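Local coordinates for protein (hdlp (histone deacetylase-like protein)) (Aquifex aeolicus, PDB 1C3P) that binds zinc and, as a histone deacetylase homologue of the arginase-like alpha/beta fold, probably removes acetyl groups from acetylated lysine, at residues S104-L118 / Y143-R155. Sequence-based numbering, arbitrary orientation.
Sequences SLATGSTVQAIEEFL and YINNPAVGIEYLR. Unlike the reference sequence in segment 143-155: N146 (reference Asp).
Two first torsions set the polar link between T110 and N146: chi1 of -76° puts T110 OG1 anti to its carbonyl carbon, and 64° wedges N146 CG between its own backbone N and carbonyl carbon. T110 OG1 then donates to N146 OD1 at 2.6 Å, from above the amide's carbonyl plane. G129 N also bonds to N146 OD1, and N125 ND2 pairs with T110 OG1, so both buried oxygens have a second partner. A valine in place of T110 would probably leave N146 OD1 without its hydroxyl donor and N125 ND2 without this partner. Beside this link, T107 CG2 packs on V149 CG1 at 3.9 Å. G150 lets segments 104-118 and 146-155 close to 9.0 Å between axes, crossing at -36°: I114 CD1 lies 3.5 Å from G150 CA, tighter than usual van der Waals contact, and a CB here would probably crowd it. Farther along, V111 CG1 sits over one face of the Y153 ring, 4.2 Å from its centroid, a CH-pi contact, while I114 CG2 meets L154 CD2 at 3.7 Å. One water joins Y153 OH to E115 OE2, which also forms a salt bridge with R50. Within the alpha/beta histone deacetylase domain, the N146 side chain is about 11 Å from that of zinc-binding D168. The pair docks helix 98-118 against helix 146-156; T110 and N146 both touch L292 of strand 290-292 in the parallel sheet, while P147 and I151 pack against helix 173-179.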
# COMPACT_ATOMS: atom_id res chain seq x y z
N SER A 104 4.55 2.00 -14.23
CA SER A 104 6.00 1.80 -14.31
C SER A 104 6.77 2.78 -13.43
O SER A 104 7.84 2.47 -12.89
CB SER A 104 6.48 1.95 -15.76
OG SER A 104 6.06 0.84 -16.52
N LEU A 105 6.23 3.97 -13.29
CA LEU A 105 6.89 4.98 -12.49
C LEU A 105 6.81 4.61 -11.00
O LEU A 105 7.76 4.77 -10.24
CB LEU A 105 6.23 6.33 -12.77
CG LEU A 105 7.00 7.59 -12.41
CD1 LEU A 105 8.33 7.62 -13.21
CD2 LEU A 105 6.13 8.82 -12.75
N ALA A 106 5.66 4.10 -10.58
CA ALA A 106 5.46 3.69 -9.19
C ALA A 106 6.35 2.50 -8.87
O ALA A 106 6.88 2.39 -7.76
CB ALA A 106 3.97 3.33 -8.96
N THR A 107 6.53 1.62 -9.84
CA THR A 107 7.34 0.41 -9.66
C THR A 107 8.83 0.74 -9.65
O THR A 107 9.59 0.18 -8.85
CB THR A 107 6.99 -0.62 -10.75
OG1 THR A 107 5.59 -0.93 -10.62
CG2 THR A 107 7.84 -1.90 -10.62
N GLY A 108 9.26 1.62 -10.54
CA GLY A 108 10.66 2.00 -10.53
C GLY A 108 10.95 2.64 -9.18
O GLY A 108 12.05 2.49 -8.64
N SER A 109 9.97 3.36 -8.62
CA SER A 109 10.13 4.03 -7.33
C SER A 109 10.33 3.02 -6.18
O SER A 109 10.96 3.32 -5.15
CB SER A 109 8.94 4.94 -7.05
OG SER A 109 8.87 5.99 -8.02
N THR A 110 9.76 1.83 -6.35
CA THR A 110 9.93 0.79 -5.34
C THR A 110 11.33 0.23 -5.45
O THR A 110 11.94 -0.07 -4.43
CB THR A 110 8.88 -0.31 -5.50
OG1 THR A 110 7.64 0.19 -4.98
CG2 THR A 110 9.31 -1.60 -4.78
N VAL A 111 11.86 0.10 -6.67
CA VAL A 111 13.22 -0.39 -6.81
C VAL A 111 14.15 0.67 -6.21
O VAL A 111 15.12 0.35 -5.51
CB VAL A 111 13.59 -0.67 -8.29
CG1 VAL A 111 15.06 -1.05 -8.38
CG2 VAL A 111 12.74 -1.80 -8.85
N GLN A 112 13.85 1.94 -6.45
CA GLN A 112 14.66 3.02 -5.89
C GLN A 112 14.61 2.97 -4.37
O GLN A 112 15.62 3.17 -3.70
CB GLN A 112 14.17 4.38 -6.38
CG GLN A 112 14.29 4.56 -7.88
CD GLN A 112 13.76 5.89 -8.34
OE1 GLN A 112 14.50 6.88 -8.43
NE2 GLN A 112 12.47 5.93 -8.62
N ALA A 113 13.44 2.72 -3.80
CA ALA A 113 13.34 2.63 -2.35
C ALA A 113 14.24 1.50 -1.85
O ALA A 113 14.92 1.62 -0.83
CB ALA A 113 11.91 2.36 -1.93
N ILE A 114 14.23 0.38 -2.56
CA ILE A 114 15.08 -0.72 -2.14
C ILE A 114 16.56 -0.36 -2.30
O ILE A 114 17.38 -0.67 -1.42
CB ILE A 114 14.76 -1.99 -2.91
CG1 ILE A 114 13.33 -2.44 -2.57
CG2 ILE A 114 15.76 -3.09 -2.52
CD1 ILE A 114 12.77 -3.51 -3.54
N GLU A 115 16.89 0.31 -3.40
CA GLU A 115 18.29 0.73 -3.63
C GLU A 115 18.78 1.59 -2.47
O GLU A 115 19.89 1.40 -1.97
CB GLU A 115 18.42 1.53 -4.94
CG GLU A 115 18.27 0.72 -6.20
CD GLU A 115 18.19 1.58 -7.46
OE1 GLU A 115 18.22 2.83 -7.36
OE2 GLU A 115 18.08 1.00 -8.56
N GLU A 116 17.94 2.53 -2.05
CA GLU A 116 18.29 3.42 -0.95
C GLU A 116 18.47 2.67 0.35
O GLU A 116 19.41 2.94 1.10
CB GLU A 116 17.21 4.48 -0.78
CG GLU A 116 17.19 5.49 -1.90
CD GLU A 116 18.55 6.14 -2.09
OE1 GLU A 116 19.06 6.73 -1.13
OE2 GLU A 116 19.10 6.05 -3.20
N PHE A 117 17.57 1.73 0.62
CA PHE A 117 17.67 0.94 1.84
C PHE A 117 18.97 0.15 1.87
O PHE A 117 19.62 0.05 2.92
CB PHE A 117 16.50 -0.04 1.94
CG PHE A 117 16.49 -0.83 3.22
CD1 PHE A 117 16.05 -0.25 4.40
CD2 PHE A 117 16.97 -2.14 3.24
CE1 PHE A 117 16.07 -0.97 5.60
CE2 PHE A 117 16.99 -2.86 4.44
CZ PHE A 117 16.54 -2.28 5.62
N LEU A 118 19.35 -0.42 0.73
CA LEU A 118 20.56 -1.22 0.63
C LEU A 118 21.82 -0.39 0.75
O LEU A 118 22.90 -0.94 0.97
CB LEU A 118 20.56 -2.03 -0.66
CG LEU A 118 19.51 -3.16 -0.71
CD1 LEU A 118 19.60 -3.87 -2.03
CD2 LEU A 118 19.76 -4.15 0.42
N TYR A 143 -2.03 -2.88 -12.19
CA TYR A 143 -1.54 -3.47 -13.44
C TYR A 143 -0.15 -4.06 -13.27
O TYR A 143 0.19 -5.04 -13.93
CB TYR A 143 -1.47 -2.43 -14.57
CG TYR A 143 -2.76 -1.66 -14.77
CD1 TYR A 143 -3.04 -0.53 -14.00
CD2 TYR A 143 -3.69 -2.05 -15.73
CE1 TYR A 143 -4.22 0.21 -14.19
CE2 TYR A 143 -4.87 -1.33 -15.93
CZ TYR A 143 -5.12 -0.20 -15.16
OH TYR A 143 -6.26 0.55 -15.37
N ILE A 144 0.66 -3.47 -12.38
CA ILE A 144 2.00 -3.98 -12.13
C ILE A 144 2.13 -4.16 -10.62
O ILE A 144 1.78 -3.26 -9.85
CB ILE A 144 3.05 -2.98 -12.63
CG1 ILE A 144 2.84 -2.75 -14.14
CG2 ILE A 144 4.45 -3.47 -12.28
CD1 ILE A 144 3.85 -1.79 -14.79
N ASN A 145 2.63 -5.32 -10.19
CA ASN A 145 2.77 -5.59 -8.76
C ASN A 145 4.18 -5.16 -8.30
O ASN A 145 5.11 -5.96 -8.36
CB ASN A 145 2.56 -7.09 -8.52
CG ASN A 145 2.31 -7.42 -7.06
OD1 ASN A 145 3.09 -7.04 -6.19
ND2 ASN A 145 1.22 -8.12 -6.78
N ASN A 146 4.35 -3.92 -7.84
CA ASN A 146 5.70 -3.50 -7.46
C ASN A 146 6.21 -4.27 -6.25
O ASN A 146 7.41 -4.54 -6.15
CB ASN A 146 5.77 -1.97 -7.29
CG ASN A 146 4.92 -1.46 -6.17
OD1 ASN A 146 5.42 -1.19 -5.09
ND2 ASN A 146 3.60 -1.36 -6.41
N PRO A 147 5.33 -4.62 -5.30
CA PRO A 147 5.91 -5.40 -4.19
C PRO A 147 6.59 -6.71 -4.70
O PRO A 147 7.67 -7.09 -4.23
CB PRO A 147 4.70 -5.69 -3.31
CG PRO A 147 3.87 -4.41 -3.50
CD PRO A 147 3.91 -4.34 -5.03
N ALA A 148 5.96 -7.39 -5.67
CA ALA A 148 6.53 -8.65 -6.19
C ALA A 148 7.78 -8.39 -7.01
O ALA A 148 8.74 -9.16 -6.95
CB ALA A 148 5.49 -9.41 -7.03
N VAL A 149 7.79 -7.30 -7.77
CA VAL A 149 8.97 -6.93 -8.55
C VAL A 149 10.08 -6.67 -7.54
O VAL A 149 11.21 -7.16 -7.70
CB VAL A 149 8.72 -5.66 -9.38
CG1 VAL A 149 10.04 -5.10 -9.96
CG2 VAL A 149 7.76 -5.98 -10.51
N GLY A 150 9.75 -5.92 -6.49
CA GLY A 150 10.75 -5.59 -5.48
C GLY A 150 11.32 -6.79 -4.74
O GLY A 150 12.53 -6.86 -4.47
N ILE A 151 10.45 -7.72 -4.37
CA ILE A 151 10.89 -8.92 -3.66
C ILE A 151 11.76 -9.78 -4.57
O ILE A 151 12.76 -10.33 -4.12
CB ILE A 151 9.67 -9.70 -3.14
CG1 ILE A 151 9.01 -8.91 -2.00
CG2 ILE A 151 10.08 -11.12 -2.68
CD1 ILE A 151 7.65 -9.46 -1.58
N GLU A 152 11.40 -9.90 -5.85
CA GLU A 152 12.20 -10.69 -6.78
C GLU A 152 13.52 -9.97 -7.02
O GLU A 152 14.55 -10.60 -7.25
CB GLU A 152 11.47 -10.89 -8.10
CG GLU A 152 10.31 -11.86 -7.97
CD GLU A 152 10.78 -13.28 -7.71
OE1 GLU A 152 9.92 -14.13 -7.42
OE2 GLU A 152 11.99 -13.56 -7.80
N TYR A 153 13.49 -8.65 -6.92
CA TYR A 153 14.72 -7.88 -7.09
C TYR A 153 15.67 -8.29 -5.96
O TYR A 153 16.87 -8.54 -6.19
CB TYR A 153 14.40 -6.37 -7.01
CG TYR A 153 15.62 -5.48 -7.01
CD1 TYR A 153 16.22 -5.05 -8.21
CD2 TYR A 153 16.19 -5.07 -5.81
CE1 TYR A 153 17.36 -4.23 -8.19
CE2 TYR A 153 17.31 -4.26 -5.78
CZ TYR A 153 17.89 -3.84 -6.95
OH TYR A 153 18.99 -3.02 -6.85
N LEU A 154 15.14 -8.39 -4.75
CA LEU A 154 15.95 -8.79 -3.59
C LEU A 154 16.42 -10.25 -3.71
O LEU A 154 17.57 -10.57 -3.37
CB LEU A 154 15.15 -8.57 -2.30
CG LEU A 154 14.97 -7.11 -1.87
CD1 LEU A 154 13.87 -6.99 -0.80
CD2 LEU A 154 16.32 -6.57 -1.34
N ARG A 155 15.55 -11.14 -4.19
CA ARG A 155 15.96 -12.53 -4.34
C ARG A 155 17.15 -12.61 -5.30
O ARG A 155 18.10 -13.36 -5.06
CB ARG A 155 14.80 -13.40 -4.85
CG ARG A 155 13.60 -13.42 -3.88
CD ARG A 155 12.41 -14.21 -4.41
NE ARG A 155 12.55 -15.64 -4.18
CZ ARG A 155 11.70 -16.56 -4.62
NH1 ARG A 155 10.64 -16.19 -5.34
NH2 ARG A 155 11.89 -17.84 -4.32
O HOH W 1 19.23 -1.33 -8.92